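Local atomic coordinates of odorant binding protein 4 (Chrysopa pallens, PDB entry 6JPM), a protein that probably binds odorant molecules as a secreted, mostly helical carrier of the PBP/GOBP family. Residues A[17-20]-A[25-28]; A[92-97]-A[101-106]; A[107-110]-A[115-118]. All coordinates share one frame; numbering follows the deposited sequence.

Interaction 1: residues A[17-20]-A[25-28]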
loop_
_atom_site.group_PDB
_atom_site.type_symbol
_atom_site.label_atom_id
_atom_site.label_comp_id
_atom_site.label_asym_id
_atom_site.label_seq_id
_atom_site.Cartn_x
_atom_site.Cartn_y
_atom_site.Cartn_z
ATOM N N MET A 17 9.981 9.916 -1.716
ATOM C CA MET A 17 9.125 11.089 -1.831
ATOM C C MET A 17 8.161 11.210 -0.651
ATOM O O MET A 17 7.993 12.301 -0.095
ATOM C CB MET A 17 8.357 11.029 -3.143
ATOM C CG MET A 17 7.221 12.024 -3.173
ATOM S SD MET A 17 6.050 11.603 -4.452
ATOM C CE MET A 17 5.542 9.986 -3.906
ATOM N N CYS A 18 7.535 10.104 -0.238
ATOM C CA CYS A 18 6.442 10.190 0.732
ATOM C C CYS A 18 6.906 10.296 2.175
ATOM O O CYS A 18 6.174 10.840 3.010
ATOM C CB CYS A 18 5.526 8.978 0.601
ATOM S SG CYS A 18 4.456 9.122 -0.849
ATOM N N GLN A 19 8.078 9.752 2.515
ATOM C CA GLN A 19 8.494 9.827 3.913
ATOM C C GLN A 19 8.780 11.264 4.339
ATOM O O GLN A 19 8.228 11.689 5.371
ATOM C CB GLN A 19 9.684 8.890 4.173
ATOM C CG GLN A 19 10.289 9.051 5.578
ATOM C CD GLN A 19 11.299 7.960 5.938
ATOM O OE1 GLN A 19 11.950 7.392 5.062
ATOM N NE2 GLN A 19 11.426 7.664 7.222
ATOM N N PRO A 20 9.581 12.063 3.625
ATOM C CA PRO A 20 9.781 13.460 4.041
ATOM C C PRO A 20 8.509 14.285 4.026
ATOM O O PRO A 20 8.415 15.265 4.768
ATOM C CB PRO A 20 10.783 14.013 3.012
ATOM C CG PRO A 20 11.298 12.874 2.268
ATOM C CD PRO A 20 10.345 11.739 2.405
ATOM N N THR A 25 8.514 7.947 10.684
ATOM C CA THR A 25 9.883 7.552 11.000
ATOM C C THR A 25 10.222 6.212 10.346
ATOM O O THR A 25 9.341 5.435 9.960
ATOM C CB THR A 25 10.119 7.457 12.525
ATOM O OG1 THR A 25 9.397 6.345 13.083
ATOM C CG2 THR A 25 9.715 8.762 13.254
ATOM N N ASP A 26 11.529 5.942 10.251
ATOM C CA ASP A 26 12.006 4.646 9.757
ATOM C C ASP A 26 11.443 3.497 10.581
ATOM O O ASP A 26 11.047 2.466 10.029
ATOM C CB ASP A 26 13.538 4.587 9.805
ATOM C CG ASP A 26 14.204 5.375 8.691
ATOM O OD1 ASP A 26 13.499 5.998 7.851
ATOM O OD2 ASP A 26 15.452 5.365 8.659
ATOM N N GLU A 27 11.436 3.637 11.910
ATOM C CA GLU A 27 10.913 2.556 12.743
ATOM C C GLU A 27 9.418 2.351 12.531
ATOM O O GLU A 27 8.941 1.211 12.562
ATOM C CB GLU A 27 11.189 2.818 14.220
ATOM C CG GLU A 27 10.703 1.668 15.095
ATOM C CD GLU A 27 11.238 1.721 16.515
ATOM O OE1 GLU A 27 11.504 2.835 17.014
ATOM O OE2 GLU A 27 11.392 0.643 17.131
ATOM N N GLN A 28 8.659 3.432 12.338
ATOM C CA GLN A 28 7.228 3.281 12.053
ATOM C C GLN A 28 7.002 2.478 10.780
ATOM O O GLN A 28 6.154 1.585 10.744
ATOM C CB GLN A 28 6.552 4.649 11.928
ATOM C CG GLN A 28 6.226 5.301 13.261
ATOM C CD GLN A 28 5.587 6.645 13.077
ATOM O OE1 GLN A 28 6.116 7.499 12.357
ATOM N NE2 GLN A 28 4.416 6.841 13.702
#
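One short bond joins Q19 to D26, and both of its ends are shared: the donor NE2 also serves V24 O, and the acceptor OD1 also pairs with R15. Q19 NE2 donates to D26 OD1 at 2.7 Å with an N-H...O angle of 165°. The acceptor lies in the amide plane of Q19, and OD1 is met nearly end-on to its C-O bond. The two side chains cross at about a right angle, with amide and carboxylate planes 51° apart. Q19 can span the gap because its chain is extended, with CG anti to the backbone N (chi1 173°). The same NE2 passes 3.6 Å from T25 C. R15 NE hydrogen-bonds Q19 OE1, and R15 NH2 forms a salt bridge with D26 OD1. T25 and Q28 make a capping box at the start of helix 26-32: Q28 N donates to T25 OG1 at 3.1 Å, and T25 N donates to Q28 OE1 at 3.0 Å. The contact thus spans the turn between helices 4-22 and 26-32, at the surface. D26 sits in the first turn of its helix. Both the R15 charge and the helix start would probably favour the ionised carboxylate.

Interaction 2: residues A[92-97]-A[101-106]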
loop_
_atom_site.group_PDB
_atom_site.type_symbol
_atom_site.label_atom_id
_atom_site.label_comp_id
_atom_site.label_asym_id
_atom_site.label_seq_id
_atom_site.Cartn_x
_atom_site.Cartn_y
_atom_site.Cartn_z
ATOM N N ALA A 92 -12.221 -2.372 2.933
ATOM C CA ALA A 92 -11.489 -1.945 4.115
ATOM C C ALA A 92 -11.075 -0.484 4.063
ATOM O O ALA A 92 -10.444 -0.013 5.007
ATOM C CB ALA A 92 -10.236 -2.815 4.322
ATOM N N ASP A 93 -11.387 0.238 2.988
ATOM C CA ASP A 93 -10.991 1.643 2.865
ATOM C C ASP A 93 -12.002 2.546 3.587
ATOM O O ASP A 93 -12.718 3.349 2.985
ATOM C CB ASP A 93 -10.838 2.020 1.395
ATOM C CG ASP A 93 -12.095 1.737 0.572
ATOM O OD1 ASP A 93 -12.964 0.960 1.027
ATOM O OD2 ASP A 93 -12.206 2.287 -0.542
ATOM N N THR A 94 -12.013 2.409 4.907
ATOM C CA THR A 94 -12.963 3.130 5.773
ATOM C C THR A 94 -12.306 4.250 6.572
ATOM O O THR A 94 -11.127 4.212 6.799
ATOM C CB THR A 94 -13.708 2.165 6.700
ATOM O OG1 THR A 94 -12.789 1.636 7.641
ATOM C CG2 THR A 94 -14.372 1.037 5.953
ATOM N N GLY A 95 -13.122 5.194 6.994
ATOM C CA GLY A 95 -12.685 6.317 7.826
ATOM C C GLY A 95 -12.545 7.629 7.093
ATOM O O GLY A 95 -13.036 7.774 6.024
ATOM N N ASP A 96 -11.844 8.534 7.729
ATOM C CA ASP A 96 -11.679 9.921 7.257
ATOM C C ASP A 96 -10.233 10.233 6.888
ATOM O O ASP A 96 -9.345 9.726 7.503
ATOM C CB ASP A 96 -12.172 10.852 8.363
ATOM C CG ASP A 96 -12.079 12.344 8.100
ATOM O OD1 ASP A 96 -12.364 12.783 6.984
ATOM O OD2 ASP A 96 -11.755 13.044 9.039
ATOM N N LYS A 97 -10.066 11.069 5.887
ATOM C CA LYS A 97 -8.748 11.586 5.452
ATOM C C LYS A 97 -7.724 10.487 5.145
ATOM O O LYS A 97 -7.891 9.867 4.199
ATOM C CB LYS A 97 -8.266 12.650 6.437
ATOM C CG LYS A 97 -8.783 14.047 6.160
ATOM C CD LYS A 97 -9.397 14.716 7.322
ATOM C CE LYS A 97 -8.402 15.353 8.257
ATOM N NZ LYS A 97 -9.043 16.166 9.318
ATOM N N ALA A 101 -6.718 4.768 3.412
ATOM C CA ALA A 101 -5.548 4.102 2.837
ATOM C C ALA A 101 -4.795 3.288 3.885
ATOM O O ALA A 101 -4.323 2.179 3.601
ATOM C CB ALA A 101 -4.618 5.115 2.185
ATOM N N TYR A 102 -4.669 3.828 5.094
ATOM C CA TYR A 102 -4.024 3.097 6.179
ATOM C C TYR A 102 -4.791 1.819 6.506
ATOM O O TYR A 102 -4.204 0.738 6.612
ATOM C CB TYR A 102 -3.949 3.994 7.409
ATOM C CG TYR A 102 -3.505 3.321 8.674
ATOM C CD1 TYR A 102 -2.143 3.138 8.951
ATOM C CD2 TYR A 102 -4.430 2.925 9.630
ATOM C CE1 TYR A 102 -1.728 2.550 10.147
ATOM C CE2 TYR A 102 -4.026 2.331 10.817
ATOM C CZ TYR A 102 -2.675 2.142 11.067
ATOM O OH TYR A 102 -2.283 1.557 12.252
ATOM N N ASN A 103 -6.118 1.926 6.660
ATOM C CA ASN A 103 -6.914 0.742 6.981
ATOM C C ASN A 103 -6.870 -0.278 5.853
ATOM O O ASN A 103 -6.783 -1.483 6.104
ATOM C CB ASN A 103 -8.362 1.142 7.279
ATOM C CG ASN A 103 -8.508 1.795 8.635
ATOM O OD1 ASN A 103 -7.775 1.459 9.572
ATOM N ND2 ASN A 103 -9.438 2.753 8.743
ATOM N N PHE A 104 -6.972 0.185 4.607
ATOM C CA PHE A 104 -6.796 -0.691 3.453
ATOM C C PHE A 104 -5.441 -1.397 3.499
ATOM O O PHE A 104 -5.360 -2.606 3.275
ATOM C CB PHE A 104 -6.937 0.133 2.166
ATOM C CG PHE A 104 -6.750 -0.663 0.891
ATOM C CD1 PHE A 104 -7.634 -1.688 0.546
ATOM C CD2 PHE A 104 -5.709 -0.365 0.021
ATOM C CE1 PHE A 104 -7.476 -2.416 -0.643
ATOM C CE2 PHE A 104 -5.534 -1.085 -1.157
ATOM C CZ PHE A 104 -6.423 -2.118 -1.486
ATOM N N ALA A 105 -4.366 -0.655 3.807
ATOM C CA ALA A 105 -3.029 -1.246 3.841
ATOM C C ALA A 105 -2.913 -2.311 4.925
ATOM O O ALA A 105 -2.321 -3.374 4.702
ATOM C CB ALA A 105 -1.978 -0.157 4.063
ATOM N N LYS A 106 -3.421 -2.025 6.126
ATOM C CA LYS A 106 -3.377 -3.024 7.195
ATOM C C LYS A 106 -4.081 -4.295 6.757
ATOM O O LYS A 106 -3.618 -5.401 7.047
ATOM C CB LYS A 106 -4.052 -2.509 8.476
ATOM C CG LYS A 106 -3.419 -1.306 9.117
ATOM C CD LYS A 106 -3.915 -1.165 10.549
ATOM C CE LYS A 106 -5.427 -1.104 10.610
ATOM N NZ LYS A 106 -5.923 -0.839 11.986
HETATM O O HOH W 1 -6.971 7.640 2.721
#
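N103 and T94 make the one direct hydrogen bond between the loop 92-97 and the helical turns 101-106. N103 ND2 donates to the backbone O of T94 at 3.0 Å, with an N-H...O angle of 155°. The oxygen lies in the amide plane of N103, but the donor stands 44° above the carbonyl plane of T94. CG of N103 is anti to its own carbonyl carbon (chi1 -75°), which brings ND2 within bonding distance of T94 O.

A second polar link runs through water 1. The water donates to K97 O and accepts from A101 N at 3.0 Å, near the start of helix 99-111. Within the loop, D93 is the centre of an inverse gamma turn, closed by a weak bond from T94 N to A92 O. The D93 carboxylate is held elsewhere, by L62 N.

The rest is packing. A92 O rests 3.3 Å from N103 CB, and A92 CB lies over the helix backbone at N103 O and F104 CA. D93 CB and F104 CB are 4.4 Å apart.

An alanine in place of N103 would remove the amide, and T94 O would probably be left without this donor while the loop became freer to shift. The loop returns along the helix it leads into, and its polar grip rests on backbone oxygens: T94 O takes a side-chain N-H, while K97 O reaches a helix N-H through water.

Interaction 3: residues A[107-110]-A[115-118]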
loop_
_atom_site.group_PDB
_atom_site.type_symbol
_atom_site.label_atom_id
_atom_site.label_comp_id
_atom_site.label_asym_id
_atom_site.label_seq_id
_atom_site.Cartn_x
_atom_site.Cartn_y
_atom_site.Cartn_z
ATOM N N CYS A 107 -5.224 -4.148 6.075
ATOM C CA CYS A 107 -5.958 -5.317 5.605
ATOM C C CYS A 107 -5.120 -6.109 4.611
ATOM O O CYS A 107 -5.040 -7.343 4.688
ATOM C CB CYS A 107 -7.286 -4.885 4.973
ATOM S SG CYS A 107 -8.317 -6.284 4.409
ATOM N N LEU A 108 -4.494 -5.409 3.661
ATOM C CA LEU A 108 -3.702 -6.091 2.647
ATOM C C LEU A 108 -2.596 -6.910 3.289
ATOM O O LEU A 108 -2.359 -8.062 2.903
ATOM C CB LEU A 108 -3.095 -5.089 1.672
ATOM C CG LEU A 108 -4.037 -4.469 0.651
ATOM C CD1 LEU A 108 -3.222 -3.557 -0.236
ATOM C CD2 LEU A 108 -4.749 -5.547 -0.164
ATOM N N TYR A 109 -1.904 -6.321 4.271
ATOM C CA TYR A 109 -0.833 -7.029 4.964
ATOM C C TYR A 109 -1.368 -8.277 5.654
ATOM O O TYR A 109 -0.841 -9.379 5.469
ATOM C CB TYR A 109 -0.144 -6.105 5.974
ATOM C CG TYR A 109 0.983 -6.811 6.698
ATOM C CD1 TYR A 109 0.717 -7.613 7.807
ATOM C CD2 TYR A 109 2.300 -6.718 6.252
ATOM C CE1 TYR A 109 1.720 -8.299 8.456
ATOM C CE2 TYR A 109 3.324 -7.408 6.908
ATOM C CZ TYR A 109 3.020 -8.193 8.017
ATOM O OH TYR A 109 3.990 -8.887 8.703
ATOM N N LEU A 110 -2.434 -8.124 6.444
ATOM C CA LEU A 110 -2.971 -9.252 7.200
ATOM C C LEU A 110 -3.552 -10.347 6.314
ATOM O O LEU A 110 -3.617 -11.502 6.747
ATOM C CB LEU A 110 -4.034 -8.767 8.182
ATOM C CG LEU A 110 -3.472 -7.894 9.299
ATOM C CD1 LEU A 110 -4.600 -7.397 10.197
ATOM C CD2 LEU A 110 -2.432 -8.683 10.079
ATOM N N MET A 115 3.312 -11.949 1.067
ATOM C CA MET A 115 3.237 -11.383 -0.296
ATOM C C MET A 115 2.972 -9.870 -0.288
ATOM O O MET A 115 2.735 -9.309 -1.298
ATOM C CB MET A 115 2.169 -12.116 -1.114
ATOM C CG MET A 115 2.323 -13.619 -1.095
ATOM S SD MET A 115 3.922 -14.138 -1.644
ATOM C CE MET A 115 3.908 -13.529 -3.314
ATOM N N TYR A 116 3.068 -9.242 0.853
ATOM C CA TYR A 116 2.866 -7.803 0.920
ATOM C C TYR A 116 4.087 -7.091 0.353
ATOM O O TYR A 116 5.218 -7.353 0.772
ATOM C CB TYR A 116 2.613 -7.406 2.371
ATOM C CG TYR A 116 2.398 -5.946 2.645
ATOM C CD1 TYR A 116 1.131 -5.388 2.544
ATOM C CD2 TYR A 116 3.445 -5.133 3.060
ATOM C CE1 TYR A 116 0.915 -4.065 2.815
ATOM C CE2 TYR A 116 3.235 -3.792 3.338
ATOM C CZ TYR A 116 1.965 -3.270 3.215
ATOM O OH TYR A 116 1.719 -1.949 3.482
ATOM N N PHE A 117 3.873 -6.195 -0.612
ATOM C CA PHE A 117 4.993 -5.520 -1.257
ATOM C C PHE A 117 4.892 -3.998 -1.262
ATOM O O PHE A 117 5.722 -3.349 -1.912
ATOM C CB PHE A 117 5.162 -6.016 -2.695
ATOM C CG PHE A 117 3.936 -5.842 -3.539
ATOM C CD1 PHE A 117 3.614 -4.599 -4.087
ATOM C CD2 PHE A 117 3.099 -6.921 -3.791
ATOM C CE1 PHE A 117 2.464 -4.437 -4.859
ATOM C CE2 PHE A 117 1.961 -6.769 -4.565
ATOM C CZ PHE A 117 1.639 -5.528 -5.099
ATOM N N LEU A 118 3.907 -3.404 -0.589
ATOM C CA LEU A 118 3.839 -1.948 -0.544
ATOM C C LEU A 118 5.091 -1.376 0.120
ATOM O O LEU A 118 5.637 -1.977 1.049
ATOM C CB LEU A 118 2.612 -1.474 0.228
ATOM C CG LEU A 118 1.231 -1.910 -0.273
ATOM C CD1 LEU A 118 0.140 -1.233 0.546
ATOM C CD2 LEU A 118 1.068 -1.613 -1.760
#
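Y116 lays its ring against the helix backbone at Y109, and its side chain can be followed outward from CB. CB itself lies 4.0 Å from Y109 CD2. CG is anti to the backbone N of Y116 (chi1 179°), which carries the ring toward the helix. Y116 CG meets Y109 CD2 at 3.7 Å. On one side of the ring CD1 comes 3.5 Å from Y109 CA and also lies near Y109 N. Beyond it, CE1 is close to Y109 CB and 4.3 Å from L108 CB. On the other side CD2 touches Y109 CD2, lying in the plane of the Y109 ring at its edge.

The two tyrosines form a T-shaped pair. The edge of Y109 points at the face of Y116, with centroids 5.3 Å apart and planes at 69°. Y109 CB adds a CH-pi contact, 4.1 Å from the centroid of the Y116 ring and 26° off its normal.

This is the C-terminal segment of the PBP/GOBP fold turning back after helix 99-111 and packing on that helix's last turn. C107, in that turn, is tied by a disulfide to C89 of helix 76-89. The opposite face of the Y116 ring has L118 N above it, so the ring has Y109 on one face and the backbone of L118 near the rim of the other.

Further along, L118 CD1 meets L108 CD1 at 4.2 Å, the two side chains crossing at about a right angle. Both Y116 and L118 also touch M47 of helix 41-53, and L118 O accepts a hydrogen bond from H33 NE2.

Interactions 2 and 3 share helix 99-111: its earlier turns meet the loop before it, its last turn the segment after it. They touch directly. A92 CB packs on C107 CB at 3.7 Å, and A105 CB on L118 CD1 at 4.2 Å; their centres are 13 Å apart. Interaction 1 touches neither. Its centre is 18 Å from each of the others, with nearest atoms about 8 Å from interaction 2 and about 9 Å from interaction 3. Side chains from all three contacts touch helix 41-53: C18 and Q28, A101 and A105, Y116 and L118. The C18-C49 disulfide ties helix 4-22 to that same helix.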